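Local coordinates for protein porin (Rhodobacter capsulatus, PDB 2POR) that forms channels, one through each barrel of a homotrimer in the outer membrane, that let small hydrophilic solutes up to about 0.6 kDa diffuse passively, at residues Y104-E109 / G166-D171; L76-A81 / E149-A154. All blocks are in the same frame, centred on the assembly; numbering follows the deposited sequence. Where two conformers were deposited one is given.

Interaction 1 (Y104-E109 / G166-D171); sequences YLTGDE and GYEKID. With CA (calcium ion), chain B.
Glu168 reaches from the barrel strand into 104-109 of the inward-folded third loop, which narrows the pore as in other general porins, and its carboxylate takes up three hydrogen bonds there. Leu105 N donates to OE2 of Glu168 at 3.0 Å, with an N-H...O angle of 154°. The other oxygen, Glu168 OE1, accepts twice: from Thr106 N, again at 3.0 Å, and from the hydroxyl Thr106 OG1 at 2.9 Å. The two amides approach from above the carboxylate plane, whereas the hydroxyl lies close to that plane, on the anti side of OE1. Threonine suits this place because its OG1 stands between the backbone N and the carbonyl carbon (chi1 73°), on the side of Glu168, while CG2 packs against Lys169 O and Ile170 CG1. Leu105 supplies the apolar half of the contact, its CG lying 3.9 Å from Ile170 CD1. An alanine in place of Glu168 would probably leave the amides of Leu105 and Thr106 and the threonine hydroxyl without the carboxylate that accepts from all three. OE2 of Glu168 also lies near the edge of the Tyr104 ring, whose OH bonds to Gly84 O, and close to Glu185 OE2, so one of these two acids may be protonated. Within the barrel, strand 161-171 runs between strands 148-158 and 181-192, and the loop lies against its inner side, with Tyr104 packed on helix 78-83.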
loop_
_atom_site.group_PDB
_atom_site.type_symbol
_atom_site.label_atom_id
_atom_site.label_comp_id
_atom_site.label_asym_id
_atom_site.label_seq_id
_atom_site.Cartn_x
_atom_site.Cartn_y
_atom_site.Cartn_z
ATOM N N TYR A 104 19.053 -11.486 18.678
ATOM C CA TYR A 104 20.231 -11.108 17.932
ATOM C C TYR A 104 20.411 -9.603 18.070
ATOM O O TYR A 104 19.446 -8.846 18.146
ATOM C CB TYR A 104 20.098 -11.488 16.435
ATOM C CG TYR A 104 19.965 -13.007 16.271
ATOM C CD1 TYR A 104 21.087 -13.797 16.378
ATOM C CD2 TYR A 104 18.732 -13.595 16.011
ATOM C CE1 TYR A 104 20.960 -15.171 16.223
ATOM C CE2 TYR A 104 18.612 -14.968 15.853
ATOM C CZ TYR A 104 19.744 -15.733 15.966
ATOM O OH TYR A 104 19.697 -17.093 15.866
ATOM N N LEU A 105 21.676 -9.207 18.096
ATOM C CA LEU A 105 22.036 -7.812 18.217
ATOM C C LEU A 105 21.843 -7.028 16.927
ATOM O O LEU A 105 21.491 -5.851 16.996
ATOM C CB LEU A 105 23.525 -7.707 18.709
ATOM C CG LEU A 105 24.167 -6.302 19.013
ATOM C CD1 LEU A 105 23.460 -5.686 20.222
ATOM C CD2 LEU A 105 25.651 -6.440 19.294
ATOM N N THR A 106 22.076 -7.582 15.711
ATOM C CA THR A 106 22.043 -6.776 14.488
ATOM C C THR A 106 21.028 -7.317 13.464
ATOM O O THR A 106 20.454 -8.394 13.697
ATOM C CB THR A 106 23.495 -6.684 13.843
ATOM O OG1 THR A 106 23.800 -7.960 13.255
ATOM C CG2 THR A 106 24.589 -6.240 14.869
ATOM N N GLY A 107 20.815 -6.573 12.360
ATOM C CA GLY A 107 19.953 -6.956 11.245
ATOM C C GLY A 107 18.539 -6.979 11.729
ATOM O O GLY A 107 18.232 -6.556 12.849
ATOM N N ASP A 108 17.663 -7.402 10.835
ATOM C CA ASP A 108 16.250 -7.540 11.134
ATOM C C ASP A 108 15.660 -6.282 11.795
ATOM O O ASP A 108 15.107 -6.300 12.908
ATOM C CB ASP A 108 16.021 -8.727 12.057
ATOM C CG ASP A 108 14.580 -9.205 12.107
ATOM O OD1 ASP A 108 13.779 -8.832 11.252
ATOM O OD2 ASP A 108 14.235 -10.012 12.980
ATOM N N GLU A 109 15.902 -5.194 11.052
ATOM C CA GLU A 109 15.367 -3.864 11.328
ATOM C C GLU A 109 16.033 -3.132 12.501
ATOM O O GLU A 109 15.471 -2.153 12.986
ATOM C CB GLU A 109 13.864 -3.926 11.607
ATOM C CG GLU A 109 13.055 -4.500 10.464
ATOM C CD GLU A 109 11.582 -4.522 10.788
ATOM O OE1 GLU A 109 11.198 -5.325 11.635
ATOM O OE2 GLU A 109 10.851 -3.718 10.208
ATOM N N GLY A 166 28.485 -17.199 15.847
ATOM C CA GLY A 166 28.309 -15.921 15.222
ATOM C C GLY A 166 28.865 -14.845 16.130
ATOM O O GLY A 166 29.012 -15.043 17.336
ATOM N N TYR A 167 29.205 -13.748 15.519
ATOM C CA TYR A 167 29.728 -12.642 16.221
ATOM C C TYR A 167 29.120 -11.458 15.528
ATOM O O TYR A 167 29.252 -11.213 14.331
ATOM C CB TYR A 167 31.195 -12.674 16.082
ATOM C CG TYR A 167 31.760 -11.448 16.717
ATOM C CD1 TYR A 167 31.796 -11.315 18.097
ATOM C CD2 TYR A 167 32.184 -10.449 15.870
ATOM C CE1 TYR A 167 32.273 -10.130 18.622
ATOM C CE2 TYR A 167 32.654 -9.263 16.389
ATOM C CZ TYR A 167 32.691 -9.119 17.760
ATOM O OH TYR A 167 33.147 -7.916 18.257
ATOM N N GLU A 168 28.571 -10.634 16.392
ATOM C CA GLU A 168 27.876 -9.434 15.985
ATOM C C GLU A 168 28.363 -8.185 16.715
ATOM O O GLU A 168 28.670 -8.247 17.914
ATOM C CB GLU A 168 26.421 -9.583 16.285
ATOM C CG GLU A 168 25.695 -10.862 15.870
ATOM C CD GLU A 168 24.203 -10.701 16.036
ATOM O OE1 GLU A 168 23.571 -10.073 15.194
ATOM O OE2 GLU A 168 23.642 -11.193 16.993
ATOM N N LYS A 169 28.415 -7.053 16.048
ATOM C CA LYS A 169 28.752 -5.816 16.728
ATOM C C LYS A 169 28.085 -4.565 16.162
ATOM O O LYS A 169 27.677 -4.519 14.988
ATOM C CB LYS A 169 30.245 -5.653 16.717
ATOM C CG LYS A 169 30.786 -5.524 15.343
ATOM C CD LYS A 169 32.184 -5.115 15.614
ATOM C CE LYS A 169 32.475 -4.046 14.585
ATOM N NZ LYS A 169 33.662 -3.305 14.987
ATOM N N ILE A 170 27.872 -3.546 17.028
ATOM C CA ILE A 170 27.344 -2.236 16.619
ATOM C C ILE A 170 28.368 -1.180 17.077
ATOM O O ILE A 170 28.749 -1.133 18.240
ATOM C CB ILE A 170 25.939 -1.911 17.251
ATOM C CG1 ILE A 170 24.875 -2.972 16.921
ATOM C CG2 ILE A 170 25.518 -0.533 16.721
ATOM C CD1 ILE A 170 23.507 -2.720 17.549
ATOM N N ASP A 171 28.923 -0.416 16.164
ATOM C CA ASP A 171 29.782 0.707 16.426
ATOM C C ASP A 171 28.981 1.974 16.495
ATOM O O ASP A 171 28.270 2.358 15.566
ATOM C CB ASP A 171 30.792 0.919 15.347
ATOM C CG ASP A 171 31.751 -0.247 15.236
ATOM O OD1 ASP A 171 31.970 -0.949 16.231
ATOM O OD2 ASP A 171 32.258 -0.447 14.136
HETATM CA CA CA B . 14.860 -11.499 14.541
HETATM O O HOH W 1 12.941 -12.803 14.407
HETATM O O HOH W 2 15.338 -13.107 16.091
HETATM O O HOH W 3 16.330 -10.035 15.799
HETATM O O HOH W 4 13.360 -10.592 16.143
#

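Interaction 2 (L76-A81 / E149-A154). With CA (calcium ion), chain B.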
loop_
_atom_site.group_PDB
_atom_site.type_symbol
_atom_site.label_atom_id
_atom_site.label_comp_id
_atom_site.label_asym_id
_atom_site.label_seq_id
_atom_site.Cartn_x
_atom_site.Cartn_y
_atom_site.Cartn_z
ATOM N N LEU A 76 18.144 -10.079 7.232
ATOM C CA LEU A 76 18.527 -10.587 8.516
ATOM C C LEU A 76 19.982 -10.344 8.695
ATOM O O LEU A 76 20.686 -10.079 7.728
ATOM C CB LEU A 76 18.299 -12.070 8.625
ATOM C CG LEU A 76 16.848 -12.488 8.437
ATOM C CD1 LEU A 76 16.809 -13.994 8.481
ATOM C CD2 LEU A 76 15.927 -11.868 9.503
ATOM N N GLY A 77 20.488 -10.344 9.921
ATOM C CA GLY A 77 21.923 -10.244 10.066
ATOM C C GLY A 77 22.494 -11.665 9.920
ATOM O O GLY A 77 21.710 -12.627 9.967
ATOM N N ALA A 78 23.814 -11.819 9.777
ATOM C CA ALA A 78 24.475 -13.108 9.546
ATOM C C ALA A 78 24.135 -14.224 10.495
ATOM O O ALA A 78 23.809 -15.332 10.053
ATOM C CB ALA A 78 25.930 -12.898 9.588
ATOM N N SER A 79 24.102 -14.013 11.817
ATOM C CA SER A 79 23.737 -15.056 12.747
ATOM C C SER A 79 22.295 -15.499 12.627
ATOM O O SER A 79 22.025 -16.704 12.603
ATOM C CB SER A 79 23.981 -14.608 14.190
ATOM O OG SER A 79 25.313 -14.129 14.292
ATOM N N GLU A 80 21.327 -14.585 12.550
ATOM C CA GLU A 80 19.937 -14.953 12.432
ATOM C C GLU A 80 19.731 -15.696 11.097
ATOM O O GLU A 80 18.993 -16.676 11.125
ATOM C CB GLU A 80 19.098 -13.708 12.460
ATOM C CG GLU A 80 17.656 -14.121 12.591
ATOM C CD GLU A 80 16.657 -13.056 12.969
ATOM O OE1 GLU A 80 17.016 -11.932 13.300
ATOM O OE2 GLU A 80 15.465 -13.350 13.010
ATOM N N ALA A 81 20.386 -15.258 10.012
ATOM C CA ALA A 81 20.324 -15.869 8.675
ATOM C C ALA A 81 20.721 -17.358 8.791
ATOM O O ALA A 81 20.061 -18.213 8.189
ATOM C CB ALA A 81 21.286 -15.169 7.720
ATOM N N GLU A 149 26.285 -1.548 11.968
ATOM C CA GLU A 149 26.262 -2.896 12.507
ATOM C C GLU A 149 27.009 -3.810 11.553
ATOM O O GLU A 149 27.182 -3.433 10.380
ATOM C CB GLU A 149 24.856 -3.412 12.661
ATOM C CG GLU A 149 24.042 -3.372 11.361
ATOM C CD GLU A 149 22.588 -3.756 11.482
ATOM O OE1 GLU A 149 22.101 -3.985 12.594
ATOM O OE2 GLU A 149 21.931 -3.809 10.438
ATOM N N MET A 150 27.467 -4.936 12.085
ATOM C CA MET A 150 28.193 -5.946 11.298
ATOM C C MET A 150 28.105 -7.262 12.007
ATOM O O MET A 150 28.057 -7.299 13.236
ATOM C CB MET A 150 29.677 -5.733 11.180
ATOM C CG MET A 150 30.101 -4.557 10.378
ATOM S SD MET A 150 31.626 -3.921 11.104
ATOM C CE MET A 150 32.003 -2.837 9.747
ATOM N N ALA A 151 28.125 -8.385 11.296
ATOM C CA ALA A 151 28.117 -9.687 11.943
ATOM C C ALA A 151 28.703 -10.693 10.946
ATOM O O ALA A 151 28.786 -10.425 9.721
ATOM C CB ALA A 151 26.716 -10.131 12.286
ATOM N N VAL A 152 29.211 -11.773 11.505
ATOM C CA VAL A 152 29.772 -12.861 10.715
ATOM C C VAL A 152 29.298 -14.127 11.447
ATOM O O VAL A 152 29.128 -14.128 12.677
ATOM C CB VAL A 152 31.382 -12.764 10.622
ATOM C CG1 VAL A 152 31.796 -11.486 9.905
ATOM C CG2 VAL A 152 32.008 -12.802 12.006
ATOM N N ALA A 153 28.972 -15.223 10.747
ATOM C CA ALA A 153 28.565 -16.466 11.398
ATOM C C ALA A 153 28.959 -17.657 10.503
ATOM O O ALA A 153 29.075 -17.490 9.275
ATOM C CB ALA A 153 27.054 -16.468 11.613
ATOM N N ALA A 154 29.191 -18.828 11.068
ATOM C CA ALA A 154 29.524 -20.018 10.293
ATOM C C ALA A 154 28.808 -21.172 10.913
ATOM O O ALA A 154 28.536 -21.159 12.111
ATOM C CB ALA A 154 30.980 -20.325 10.337
HETATM CA CA CA B . 14.860 -11.499 14.541
HETATM O O HOH W 1 12.941 -12.803 14.407
HETATM O O HOH W 2 15.338 -13.107 16.091
HETATM O O HOH W 3 16.330 -10.035 15.799
HETATM O O HOH W 4 13.360 -10.592 16.143
#
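A short helix of the long third loop, which folds into the barrel and constricts the pore as in other general porins, rests on the wall through small side chains, and the same turn supplies a calcium ligand. Ala78, in the first turn of helix 78-83, points its methyl at the strand: CB lies 3.9 Å from Ala151 CB and 3.8 Å from the carbonyl oxygen Ala151 O. The next inward-facing residue of the strand, Ala153, places its CB 3.8 Å from both Ala78 O and Ser79 CA. No hydrogen bond joins the two segments, so the fit rests on van der Waals packing. Alanine suits all three positions because a single methyl lets the backbones come close, with CA atoms 5.4 Å apart at Ala78 and Val152. Ser79 turns OG anti to its carbonyl carbon (chi1 -52°), placing OG 4.0 Å from Ala153 CB; its polar partner is Glu185 OE1, which provides for this buried oxygen. Gly77 occupies the N-cap position, and its carbonyl oxygen receives the first helical hydrogen bond, from Ala81 N. Glu80 leaves the helix in another direction, with an extended chain that carries its carboxylate to the calcium ion. Both oxygens bind the metal, OE1 and OE2 of Glu80 each at 2.5 Å, as a bidentate ligand, and four waters and Asp108 share the site. Strand 148-158 lies between strands 128-134 and 161-171; the helix lies against the inner side of these strands, with Ala78 also touching Ala131, Ser79 touching Glu168, and Ala81 meeting Leu120 of strand 118-125.

Interactions 1 and 2 are neighbouring parts of one region of the barrel wall, their centres about 7 Å apart. Their strands, 161-171 and 148-158, are adjacent and antiparallel, joined by probable hydrogen bonds from Lys169 N to Met150 O (2.8 Å) and from Tyr167 N to Val152 O (2.9 Å). On the inner side the two contacts also meet where Thr106 CB packs against Glu149 OE1 at 3.3 Å, an oxygen that accepts a hydrogen bond from Gly107 N. Segments 104-109 and 76-81 of the inward-folded loop thus lie on adjacent wall strands and share a calcium ion, bound by Asp108 OD2 at 2.2 Å alongside the carboxylate of Glu80 and four waters, which probably helps to steady the loop.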